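Local coordinates for protein putative modulator of DNA gyrase (Bacteroides thetaiotaomicron, PDB 1VPB) that is probably a metallopeptidase of the PmbA/TldD (U62) family and a putative modulator of DNA gyrase, at residues A105-E108 with A109-L112; V148-E151 with A152-K155. All coordinates share one frame; numbering follows the deposited sequence.

Contact 1: residues A105-E108 with A109-L112; sequences AKDE and ARVL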
loop_
_atom_site.group_PDB
_atom_site.type_symbol
_atom_site.label_atom_id
_atom_site.label_comp_id
_atom_site.label_asym_id
_atom_site.label_seq_id
_atom_site.Cartn_x
_atom_site.Cartn_y
_atom_site.Cartn_z
ATOM N N ALA A 105 -20.968 -19.097 5.903
ATOM C CA ALA A 105 -21.843 -19.827 4.986
ATOM C C ALA A 105 -21.035 -20.723 4.152
ATOM O O ALA A 105 -19.939 -20.387 3.731
ATOM C CB ALA A 105 -22.627 -18.861 4.104
ATOM N N LYS A 106 -21.544 -21.919 3.889
ATOM C CA LYS A 106 -20.783 -22.815 3.055
ATOM C C LYS A 106 -20.655 -22.299 1.616
ATOM O O LYS A 106 -21.500 -21.556 1.112
ATOM C CB LYS A 106 -21.370 -24.239 3.104
ATOM C CG LYS A 106 -22.640 -24.401 2.468
ATOM C CD LYS A 106 -23.219 -25.842 2.743
ATOM C CE LYS A 106 -24.400 -25.997 1.773
ATOM N NZ LYS A 106 -25.102 -27.292 1.937
ATOM N N ASP A 107 -19.526 -22.661 1.031
ATOM C CA ASP A 107 -19.268 -22.381 -0.387
ATOM C C ASP A 107 -18.840 -23.637 -1.102
ATOM O O ASP A 107 -17.700 -24.061 -0.975
ATOM C CB ASP A 107 -18.190 -21.349 -0.500
ATOM C CG ASP A 107 -18.047 -20.821 -1.921
ATOM O OD1 ASP A 107 -18.451 -21.530 -2.865
ATOM O OD2 ASP A 107 -17.569 -19.714 -2.107
ATOM N N GLU A 108 -19.777 -24.251 -1.813
ATOM C CA GLU A 108 -19.528 -25.589 -2.331
ATOM C C GLU A 108 -18.611 -25.597 -3.529
ATOM O O GLU A 108 -18.155 -26.667 -3.995
ATOM C CB GLU A 108 -20.845 -26.249 -2.671
ATOM C CG GLU A 108 -21.632 -26.610 -1.415
ATOM C CD GLU A 108 -22.859 -27.448 -1.702
ATOM O OE1 GLU A 108 -22.713 -28.610 -2.125
ATOM O OE2 GLU A 108 -23.961 -26.920 -1.522
ATOM N N ALA A 109 -18.372 -24.418 -4.035
ATOM C CA ALA A 109 -17.396 -24.288 -5.154
ATOM C C ALA A 109 -15.947 -24.280 -4.670
ATOM O O ALA A 109 -15.033 -24.423 -5.532
ATOM C CB ALA A 109 -17.691 -23.078 -5.969
ATOM N N ARG A 110 -15.698 -24.110 -3.353
ATOM C CA ARG A 110 -14.356 -24.155 -2.787
ATOM C C ARG A 110 -14.013 -25.617 -2.619
ATOM O O ARG A 110 -14.338 -26.279 -1.633
ATOM C CB ARG A 110 -14.243 -23.378 -1.422
ATOM C CG ARG A 110 -14.339 -21.897 -1.545
ATOM C CD ARG A 110 -13.095 -21.269 -2.093
ATOM N NE ARG A 110 -13.226 -19.844 -2.122
ATOM C CZ ARG A 110 -12.402 -19.037 -2.777
ATOM N NH1 ARG A 110 -11.387 -19.507 -3.470
ATOM N NH2 ARG A 110 -12.630 -17.747 -2.750
ATOM N N VAL A 111 -13.326 -26.152 -3.642
ATOM C CA VAL A 111 -12.889 -27.518 -3.673
ATOM C C VAL A 111 -11.408 -27.584 -4.039
ATOM O O VAL A 111 -10.841 -26.637 -4.524
ATOM C CB VAL A 111 -13.704 -28.360 -4.685
ATOM C CG1 VAL A 111 -15.169 -28.422 -4.272
ATOM C CG2 VAL A 111 -13.501 -27.829 -6.082
ATOM N N LEU A 112 -10.793 -28.705 -3.723
ATOM C CA LEU A 112 -9.402 -28.925 -4.142
ATOM C C LEU A 112 -9.430 -29.285 -5.617
ATOM O O LEU A 112 -10.420 -29.789 -6.156
ATOM C CB LEU A 112 -8.764 -30.047 -3.326
ATOM C CG LEU A 112 -8.500 -29.801 -1.810
ATOM C CD1 LEU A 112 -7.643 -30.883 -1.196
ATOM C CD2 LEU A 112 -7.883 -28.520 -1.594
HETATM O O HOH W 1 -16.307 -26.343 0.131
HETATM O O HOH W 2 -15.435 -18.721 -0.667
#

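Contact 2: residues V148-E151 with A152-K155; sequences VAEE and ALGK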
loop_
_atom_site.group_PDB
_atom_site.type_symbol
_atom_site.label_atom_id
_atom_site.label_comp_id
_atom_site.label_asym_id
_atom_site.label_seq_id
_atom_site.Cartn_x
_atom_site.Cartn_y
_atom_site.Cartn_z
ATOM N N VAL A 148 26.456 3.799 -8.218
ATOM C CA VAL A 148 25.324 4.274 -9.021
ATOM C C VAL A 148 25.236 5.789 -8.898
ATOM O O VAL A 148 25.182 6.499 -9.888
ATOM C CB VAL A 148 23.986 3.630 -8.591
ATOM C CG1 VAL A 148 22.780 4.343 -9.238
ATOM C CG2 VAL A 148 23.959 2.137 -8.896
ATOM N N ALA A 149 25.197 6.274 -7.672
ATOM C CA ALA A 149 24.991 7.689 -7.411
ATOM C C ALA A 149 26.140 8.503 -7.968
ATOM O O ALA A 149 25.926 9.545 -8.570
ATOM C CB ALA A 149 24.866 7.937 -5.906
ATOM N N GLU A 150 27.358 7.991 -7.821
ATOM C CA GLU A 150 28.534 8.717 -8.307
ATOM C C GLU A 150 28.516 8.970 -9.790
ATOM O O GLU A 150 29.222 9.845 -10.237
ATOM C CB GLU A 150 29.822 7.975 -7.939
ATOM C CG GLU A 150 30.124 7.966 -6.451
ATOM C CD GLU A 150 30.629 9.299 -5.900
ATOM O OE1 GLU A 150 31.050 10.194 -6.674
ATOM O OE2 GLU A 150 30.616 9.443 -4.657
ATOM N N GLU A 151 27.746 8.203 -10.566
ATOM C CA GLU A 151 27.585 8.453 -11.997
ATOM C C GLU A 151 26.860 9.762 -12.306
ATOM O O GLU A 151 27.024 10.313 -13.403
ATOM C CB GLU A 151 26.846 7.295 -12.679
ATOM C CG GLU A 151 27.645 5.993 -12.723
ATOM C CD GLU A 151 26.885 4.836 -13.351
ATOM O OE1 GLU A 151 25.777 5.045 -13.863
ATOM O OE2 GLU A 151 27.430 3.707 -13.334
ATOM N N ALA A 152 26.070 10.269 -11.369
ATOM C CA ALA A 152 25.271 11.463 -11.621
ATOM C C ALA A 152 25.716 12.645 -10.777
ATOM O O ALA A 152 25.563 13.780 -11.200
ATOM C CB ALA A 152 23.800 11.188 -11.377
ATOM N N LEU A 153 26.253 12.353 -9.596
ATOM C CA LEU A 153 26.547 13.364 -8.597
ATOM C C LEU A 153 27.505 14.345 -9.208
ATOM O O LEU A 153 28.509 13.936 -9.809
ATOM C CB LEU A 153 27.104 12.730 -7.308
ATOM C CG LEU A 153 26.051 12.222 -6.331
ATOM C CD1 LEU A 153 26.649 11.383 -5.191
ATOM C CD2 LEU A 153 25.240 13.384 -5.763
ATOM N N GLY A 154 27.137 15.631 -9.123
ATOM C CA GLY A 154 27.957 16.732 -9.624
ATOM C C GLY A 154 28.097 16.841 -11.134
ATOM O O GLY A 154 28.914 17.613 -11.622
ATOM N N LYS A 155 27.323 16.075 -11.890
ATOM C CA LYS A 155 27.477 16.048 -13.339
ATOM C C LYS A 155 26.639 17.119 -14.009
ATOM O O LYS A 155 26.799 17.352 -15.208
ATOM C CB LYS A 155 27.067 14.685 -13.922
ATOM C CG LYS A 155 27.892 13.519 -13.442
ATOM C CD LYS A 155 29.275 13.509 -14.054
ATOM C CE LYS A 155 30.041 12.274 -13.608
ATOM N NZ LYS A 155 30.258 12.237 -12.124
#

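Contact 1: residues A105-E108 with A109-L112
Asp107 and Arg110 are the outer residues of a type I beta turn, and the contact illustrates how one aspartate can brace a turn with both its backbone and its side chain. Two hydrogen bonds do this. Arg110 N reaches Asp107 O at 3.1 Å, closing the turn, while Asp107 OD1 accepts from Ala109 N, also at 3.1 Å, making an Asx turn. CG of Asp107 lies anti to the backbone N (chi1 -169°), which brings OD1 to the N-H of Ala109; the N-H meets OD1 on its anti side, 26° out of the carboxylate plane.

Charge acts less directly. Asp107 OD2 and Arg110 NE stand 4.3 Å apart, too far for a salt bridge, with the two flat groups turned 64° to each other. A water joins them, donating to Asp107 OD2 at 2.8 Å and accepting from Arg110 NE at 2.9 Å, in plane at the guanidinium edge. Tyr335 OH gives OD2 a second partner.

Van der Waals contact is slight: Arg110 CG lies 3.9 Å from Asp107 CG, and Val111 CG1 touches the carbonyl oxygen of Glu108.

Around this surface turn, Ala109 and Val111 rest on helix 334-340, while Arg110 makes cation-pi contacts with Tyr335 and Tyr77 and touches Tyr72 of strand 58-73.

Contact 2: residues V148-E151 with A152-K155
The flat carbonyl group of Ala149 receives two backbone N-H groups from different directions: Ala152 N stands above its plane, 45° out of it, at 2.9 Å from Ala149 O, and Leu153 N comes nearly end-on at 3.0 Å. Lys155 NZ donates a hydrogen bond to Glu150 O at 3.2 Å, arriving almost head-on to that carbonyl. To arrive there the lysine folds back, bent at chi2 (-73°) and again at chi4, and its CG passes 3.3 Å from Glu151 O; NZ also makes a weak hydrogen bond to Leu153 O. The chain is here leaving helix 138-150 of the central family domain through a type II beta turn, Ala152 to Lys155, with Gly154 at the third position, where phi is positive. Leu153 covers the Ala149 carbonyl from the side, CG lying 3.5 Å from Ala149 O, and its CD1 packs at 3.9 Å against Ala149 CB, beside Val162 of strand 159-177. Replacing Leu153 by an alanine would take away the branch that packs on Ala149 CB and Val162 and would probably open a gap between the turn and strand 159-177. Glu151 turns its carboxylate to the start of helix 225-234, accepting from Gly224 N and Gln227 N.

In the fold
Followed from the N terminus, the chain lays down helix 16-31 and the first three strands of the six-stranded antiparallel sheet before helix 87-101 leads into the loop that holds contact 1. That turn links this sheet, near strand 58-73, to the later helix 334-340, and Ala105 N bonds to Asp57 of the second subunit. Helix 138-150 then ends in contact 2, whose turn leads toward strand 159-177 and joins the helix end to that strand, to strand 181-198 and to helix 225-234. The contacts are in series, neither nested nor crossed. The centres of contact 1 and contact 2 lie about 57 Å apart, on opposite sides of the chain's centre.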